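Local coordinates for bitiscetin (Bitis arietans, PDB 1JWI), which binds von Willebrand factor and induces its interaction with platelet GPIbalpha through the von Willebrand factor A1 domain, so that platelets aggregate, at residues 23-28 with 67-71. Residues are numbered along the deposited sequence; the frame is centred on the assembly and turned at random.
Sequences GTWEDA and WIGLR
Extended Gly23 leads into the first turn of helix 25-34, which packs on strand 66-72 where Gly69 (phi/psi -76/20), between extended neighbours, turns a corner; the CA atoms of Trp25 and Trp67 lie 6.4 Å apart. Gly23 O accepts from Trp67 NE1 (2.9 Å). N-cap Thr24 (chi1 p) reaches its short side chain forward, OG1 accepting from Asp27 N at 3.3 Å. Trp25 (chi1 t, chi2 88°) enters the corner between Trp67 and Arg71, NE1 donating to Ile68 O at 2.9 Å. Its five-membered ring meets the six-membered ring of Trp67 (chi1 m) edge-to-face, a T-shaped stack with centroids 5.1 Å apart and planes at 88°; Trp25 CB makes a CH-pi contact 4.0 Å from that Trp67 centroid. Arg71 CD makes another, 4.2 Å from the Trp25 six-membered-ring centroid, the Arg71 guanidinium salt-bridging Glu73. Small Ala28 fits beside Trp67, CB to CD1 4.2 Å. In this C-type lectin-like domain, two indoles thus join Gly23 and the helix start to the strand, each burying its ring while satisfying its NH with a backbone carbonyl.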
ATOM      1  N   GLY A  23      -6.982 -17.076  -9.846  1.00 29.48           N
ATOM      2  CA  GLY A  23      -7.785 -16.037 -10.469  1.00 27.61           C
ATOM      3  C   GLY A  23      -7.505 -14.693  -9.838  1.00 26.51           C
ATOM      4  O   GLY A  23      -6.899 -14.625  -8.766  1.00 25.48           O
ATOM      5  N   THR A  24      -7.929 -13.621 -10.497  1.00 25.16           N
ATOM      6  CA  THR A  24      -7.721 -12.289  -9.955  1.00 24.87           C
ATOM      7  C   THR A  24      -8.675 -12.169  -8.775  1.00 24.50           C
ATOM      8  O   THR A  24      -9.627 -12.940  -8.668  1.00 23.16           O
ATOM      9  CB  THR A  24      -8.041 -11.189 -10.995  1.00 25.08           C
ATOM     10  OG1 THR A  24      -9.446 -11.175 -11.271  1.00 24.64           O
ATOM     11  CG2 THR A  24      -7.279 -11.446 -12.288  1.00 25.31           C
ATOM     12  N   TRP A  25      -8.418 -11.211  -7.888  1.00 23.92           N
ATOM     13  CA  TRP A  25      -9.259 -11.027  -6.711  1.00 23.13           C
ATOM     14  C   TRP A  25     -10.729 -10.907  -7.102  1.00 24.47           C
ATOM     15  O   TRP A  25     -11.590 -11.575  -6.527  1.00 23.99           O
ATOM     16  CB  TRP A  25      -8.833  -9.776  -5.938  1.00 20.45           C
ATOM     17  CG  TRP A  25      -9.505  -9.637  -4.600  1.00 19.81           C
ATOM     18  CD1 TRP A  25      -9.081 -10.156  -3.406  1.00 19.94           C
ATOM     19  CD2 TRP A  25     -10.709  -8.913  -4.316  1.00 19.29           C
ATOM     20  NE1 TRP A  25      -9.945  -9.789  -2.395  1.00 20.38           N
ATOM     21  CE2 TRP A  25     -10.952  -9.026  -2.927  1.00 19.39           C
ATOM     22  CE3 TRP A  25     -11.607  -8.173  -5.103  1.00 19.18           C
ATOM     23  CZ2 TRP A  25     -12.055  -8.428  -2.306  1.00 19.02           C
ATOM     24  CZ3 TRP A  25     -12.704  -7.578  -4.483  1.00 20.07           C
ATOM     25  CH2 TRP A  25     -12.916  -7.710  -3.094  1.00 19.65           C
ATOM     26  N   GLU A  26     -11.013 -10.062  -8.086  1.00 25.96           N
ATOM     27  CA  GLU A  26     -12.389  -9.855  -8.526  1.00 28.16           C
ATOM     28  C   GLU A  26     -13.038 -11.146  -9.037  1.00 27.73           C
ATOM     29  O   GLU A  26     -14.164 -11.467  -8.651  1.00 28.11           O
ATOM     30  CB  GLU A  26     -12.444  -8.762  -9.602  1.00 31.16           C
ATOM     31  CG  GLU A  26     -13.733  -7.944  -9.558  1.00 38.09           C
ATOM     32  CD  GLU A  26     -13.706  -6.726 -10.473  1.00 41.02           C
ATOM     33  OE1 GLU A  26     -12.759  -5.914 -10.368  1.00 41.57           O
ATOM     34  OE2 GLU A  26     -14.638  -6.577 -11.291  1.00 43.43           O
ATOM     35  N   ASP A  27     -12.340 -11.887  -9.898  1.00 26.24           N
ATOM     36  CA  ASP A  27     -12.899 -13.136 -10.411  1.00 26.17           C
ATOM     37  C   ASP A  27     -13.121 -14.105  -9.259  1.00 26.51           C
ATOM     38  O   ASP A  27     -14.113 -14.837  -9.218  1.00 25.49           O
ATOM     39  CB  ASP A  27     -11.960 -13.791 -11.433  1.00 27.22           C
ATOM     40  CG  ASP A  27     -11.823 -12.984 -12.716  1.00 29.84           C
ATOM     41  OD1 ASP A  27     -12.797 -12.306 -13.113  1.00 30.08           O
ATOM     42  OD2 ASP A  27     -10.741 -13.044 -13.335  1.00 31.58           O
ATOM     43  N   ALA A  28     -12.180 -14.105  -8.319  1.00 26.31           N
ATOM     44  CA  ALA A  28     -12.263 -14.985  -7.165  1.00 25.33           C
ATOM     45  C   ALA A  28     -13.573 -14.742  -6.421  1.00 24.40           C
ATOM     46  O   ALA A  28     -14.316 -15.683  -6.148  1.00 23.13           O
ATOM     47  CB  ALA A  28     -11.064 -14.753  -6.242  1.00 24.58           C
ATOM     48  N   TRP A  67      -5.986 -15.366  -1.816  1.00 14.10           N
ATOM     49  CA  TRP A  67      -6.967 -14.292  -1.667  1.00 14.29           C
ATOM     50  C   TRP A  67      -7.988 -14.495  -0.554  1.00 14.73           C
ATOM     51  O   TRP A  67      -8.515 -15.600  -0.375  1.00 14.53           O
ATOM     52  CB  TRP A  67      -7.781 -14.114  -2.962  1.00 13.99           C
ATOM     53  CG  TRP A  67      -7.037 -13.573  -4.141  1.00 15.29           C
ATOM     54  CD1 TRP A  67      -7.045 -14.074  -5.413  1.00 16.10           C
ATOM     55  CD2 TRP A  67      -6.236 -12.387  -4.182  1.00 16.90           C
ATOM     56  NE1 TRP A  67      -6.301 -13.272  -6.243  1.00 17.59           N
ATOM     57  CE2 TRP A  67      -5.793 -12.228  -5.514  1.00 17.80           C
ATOM     58  CE3 TRP A  67      -5.852 -11.441  -3.224  1.00 18.68           C
ATOM     59  CZ2 TRP A  67      -4.983 -11.160  -5.914  1.00 18.21           C
ATOM     60  CZ3 TRP A  67      -5.044 -10.377  -3.622  1.00 19.14           C
ATOM     61  CH2 TRP A  67      -4.620 -10.247  -4.954  1.00 17.61           C
ATOM     62  N   ILE A  68      -8.258 -13.422   0.186  1.00 14.08           N
ATOM     63  CA  ILE A  68      -9.304 -13.422   1.205  1.00 14.03           C
ATOM     64  C   ILE A  68     -10.176 -12.218   0.819  1.00 13.93           C
ATOM     65  O   ILE A  68      -9.780 -11.426  -0.042  1.00 14.64           O
ATOM     66  CB  ILE A  68      -8.781 -13.276   2.667  1.00 13.29           C
ATOM     67  CG1 ILE A  68      -7.856 -12.073   2.810  1.00 13.07           C
ATOM     68  CG2 ILE A  68      -8.105 -14.575   3.099  1.00 13.20           C
ATOM     69  CD1 ILE A  68      -7.441 -11.841   4.269  1.00 13.91           C
ATOM     70  N   GLY A  69     -11.340 -12.075   1.441  1.00 14.55           N
ATOM     71  CA  GLY A  69     -12.252 -11.005   1.054  1.00 15.56           C
ATOM     72  C   GLY A  69     -12.041  -9.558   1.453  1.00 15.19           C
ATOM     73  O   GLY A  69     -12.986  -8.782   1.402  1.00 16.59           O
ATOM     74  N   LEU A  70     -10.825  -9.175   1.818  1.00 15.64           N
ATOM     75  CA  LEU A  70     -10.569  -7.803   2.237  1.00 16.09           C
ATOM     76  C   LEU A  70     -10.013  -6.925   1.115  1.00 16.57           C
ATOM     77  O   LEU A  70      -9.130  -7.357   0.370  1.00 16.13           O
ATOM     78  CB  LEU A  70      -9.594  -7.818   3.411  1.00 16.53           C
ATOM     79  CG  LEU A  70      -9.388  -6.501   4.144  1.00 17.81           C
ATOM     80  CD1 LEU A  70     -10.688  -6.077   4.820  1.00 17.87           C
ATOM     81  CD2 LEU A  70      -8.279  -6.681   5.178  1.00 17.24           C
ATOM     82  N   ARG A  71     -10.529  -5.699   0.998  1.00 16.87           N
ATOM     83  CA  ARG A  71     -10.075  -4.758  -0.027  1.00 18.78           C
ATOM     84  C   ARG A  71     -10.065  -3.300   0.449  1.00 19.72           C
ATOM     85  O   ARG A  71     -10.921  -2.884   1.238  1.00 19.53           O
ATOM     86  CB  ARG A  71     -10.948  -4.852  -1.287  1.00 19.97           C
ATOM     87  CG  ARG A  71     -10.451  -3.961  -2.433  1.00 24.41           C
ATOM     88  CD  ARG A  71     -11.176  -4.209  -3.760  1.00 27.86           C
ATOM     89  NE  ARG A  71     -12.564  -3.756  -3.750  1.00 33.33           N
ATOM     90  CZ  ARG A  71     -13.374  -3.792  -4.808  1.00 35.92           C
ATOM     91  NH1 ARG A  71     -12.938  -4.261  -5.968  1.00 36.86           N
ATOM     92  NH2 ARG A  71     -14.624  -3.358  -4.706  1.00 37.38           N
TER